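Local coordinates for manganese-binding protein (Chlamydia trachomatis, PDB 6NSI), which binds iron, manganese and nickel ions, with a preference for ferrous iron, and delivers them to the membrane permease of an ABC importer, at residues Gln52-Asn57 with Lys69-Asn74. Residues are numbered along the deposited sequence; the frame is centred on the assembly and turned at random.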
loop_
_atom_site.group_PDB
_atom_site.type_symbol
_atom_site.label_atom_id
_atom_site.label_comp_id
_atom_site.label_asym_id
_atom_site.label_seq_id
_atom_site.Cartn_x
_atom_site.Cartn_y
_atom_site.Cartn_z
ATOM N N GLN A 52 23.376 -2.546 6.455
ATOM C CA GLN A 52 23.872 -1.182 6.623
ATOM C C GLN A 52 22.752 -0.175 6.835
ATOM O O GLN A 52 22.982 0.880 7.443
ATOM C CB GLN A 52 24.697 -0.746 5.405
ATOM C CG GLN A 52 25.939 -1.588 5.127
ATOM C CD GLN A 52 26.890 -1.666 6.310
ATOM O OE1 GLN A 52 27.174 -0.659 6.966
ATOM N NE2 GLN A 52 27.389 -2.869 6.587
ATOM N N LEU A 53 21.562 -0.473 6.319
ATOM C CA LEU A 53 20.397 0.394 6.400
ATOM C C LEU A 53 19.176 -0.505 6.514
ATOM O O LEU A 53 19.134 -1.568 5.888
ATOM C CB LEU A 53 20.270 1.298 5.164
ATOM C CG LEU A 53 21.239 2.467 4.951
ATOM C CD1 LEU A 53 21.030 3.080 3.568
ATOM C CD2 LEU A 53 21.058 3.507 6.044
ATOM N N ILE A 54 18.195 -0.082 7.315
ATOM C CA ILE A 54 16.924 -0.800 7.484
ATOM C C ILE A 54 15.800 0.146 7.089
ATOM O O ILE A 54 15.517 1.115 7.807
ATOM C CB ILE A 54 16.721 -1.294 8.917
ATOM C CG1 ILE A 54 17.821 -2.285 9.300
ATOM C CG2 ILE A 54 15.332 -1.913 9.065
ATOM C CD1 ILE A 54 17.819 -2.651 10.779
ATOM N N PHE A 55 15.144 -0.148 5.970
ATOM C CA PHE A 55 14.095 0.711 5.432
ATOM C C PHE A 55 12.726 0.253 5.945
ATOM O O PHE A 55 12.303 -0.880 5.684
ATOM C CB PHE A 55 14.152 0.706 3.903
ATOM C CG PHE A 55 15.261 1.554 3.335
ATOM C CD1 PHE A 55 16.415 0.966 2.834
ATOM C CD2 PHE A 55 15.147 2.938 3.296
ATOM C CE1 PHE A 55 17.439 1.746 2.305
ATOM C CE2 PHE A 55 16.171 3.726 2.764
ATOM C CZ PHE A 55 17.314 3.128 2.273
ATOM N N CYS A 56 12.052 1.136 6.690
ATOM C CA CYS A 56 10.748 0.892 7.294
ATOM C C CYS A 56 9.693 1.801 6.689
ATOM O O CYS A 56 9.989 2.912 6.231
ATOM C CB CYS A 56 10.773 1.149 8.799
ATOM S SG CYS A 56 12.022 0.202 9.640
ATOM N N ASN A 57 8.448 1.332 6.738
ATOM C CA ASN A 57 7.324 2.155 6.304
ATOM C C ASN A 57 7.006 3.235 7.322
ATOM O O ASN A 57 6.642 4.354 6.947
ATOM C CB ASN A 57 6.079 1.290 6.083
ATOM C CG ASN A 57 4.946 2.062 5.448
ATOM O OD1 ASN A 57 4.883 2.157 4.233
ATOM N ND2 ASN A 57 4.033 2.607 6.263
ATOM N N LYS A 69 11.187 -3.514 19.400
ATOM C CA LYS A 69 12.425 -3.690 20.173
ATOM C C LYS A 69 13.643 -3.357 19.328
ATOM O O LYS A 69 14.564 -2.660 19.780
ATOM C CB LYS A 69 12.571 -5.126 20.691
ATOM C CG LYS A 69 11.436 -5.677 21.531
ATOM C CD LYS A 69 11.700 -7.137 21.993
ATOM C CE LYS A 69 12.300 -8.029 20.884
ATOM N NZ LYS A 69 11.532 -9.294 20.583
ATOM N N HIS A 70 13.661 -3.860 18.091
ATOM C CA HIS A 70 14.835 -3.816 17.236
ATOM C C HIS A 70 14.918 -2.564 16.378
ATOM O O HIS A 70 16.011 -2.228 15.911
ATOM C CB HIS A 70 14.862 -5.054 16.335
ATOM C CG HIS A 70 15.081 -6.336 17.078
ATOM N ND1 HIS A 70 14.074 -6.985 17.763
ATOM C CD2 HIS A 70 16.194 -7.087 17.244
ATOM C CE1 HIS A 70 14.559 -8.080 18.322
ATOM N NE2 HIS A 70 15.843 -8.166 18.020
ATOM N N LEU A 71 13.805 -1.866 16.157
ATOM C CA LEU A 71 13.781 -0.735 15.237
ATOM C C LEU A 71 13.777 0.615 15.938
ATOM O O LEU A 71 14.385 1.568 15.436
ATOM C CB LEU A 71 12.558 -0.822 14.320
ATOM C CG LEU A 71 12.445 -2.017 13.374
ATOM C CD1 LEU A 71 11.159 -1.898 12.523
ATOM C CD2 LEU A 71 13.689 -2.141 12.510
ATOM N N GLU A 72 13.083 0.724 17.071
ATOM C CA GLU A 72 13.016 1.980 17.805
ATOM C C GLU A 72 14.390 2.290 18.399
ATOM O O GLU A 72 14.946 1.483 19.152
ATOM C CB GLU A 72 11.935 1.899 18.889
ATOM C CG GLU A 72 10.506 2.018 18.313
ATOM C CD GLU A 72 9.378 1.702 19.304
ATOM O OE1 GLU A 72 9.646 1.151 20.394
ATOM O OE2 GLU A 72 8.204 2.000 18.979
ATOM N N GLY A 73 14.956 3.437 18.027
ATOM C CA GLY A 73 16.278 3.821 18.489
ATOM C C GLY A 73 17.432 3.246 17.698
ATOM O O GLY A 73 18.593 3.466 18.070
ATOM N N ASN A 74 17.153 2.514 16.627
ATOM C CA ASN A 74 18.185 1.911 15.801
ATOM C C ASN A 74 18.683 2.929 14.780
ATOM O O ASN A 74 17.892 3.379 13.933
ATOM C CB ASN A 74 17.627 0.681 15.101
ATOM C CG ASN A 74 18.694 -0.152 14.458
ATOM O OD1 ASN A 74 19.632 0.374 13.866
ATOM N ND2 ASN A 74 18.560 -1.468 14.563
#
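Leu71, in the last turn of helix 65-71, reaches across to Ile54 and Cys56 of strand 54-56. From a CB directed at the strand, its CG stands anti to the carbonyl carbon (chi1 -63°) and only the two methyls at the tip reach the strand's side chains. Leu71 CD1 rests 3.7 Å from Cys56 SG; Leu71 CD2 lies 3.8 Å from Ile54 CG2 and, less closely, 4.1 Å from that same sulfur, so the fork of the leucine spans two residues on one face of the strand. Met48 of helix 44-50 and Val77 of the next strand also touch Leu71. The other branch of Ile54 ends at CD1, 4.0 Å from Asn74 ND2, the two side chains crossing at about a right angle. That amide is fixed by bonds on its own side: Asn74 ND2 donates to His70 O at 3.0 Å, almost straight (167°) and in the amide plane, while its OD1 accepts from Lys76 N. Asn74 N is hydrogen-bonded to Leu71 O across a type II turn, so Asn74 bonds through side chain and backbone to two carbonyls of the last helical turn. Burying apolar side chains between helix and parallel sheet in this way is characteristic of a beta-alpha-beta crossover, here strand 54-56, helix 65-71 and strand 77-79.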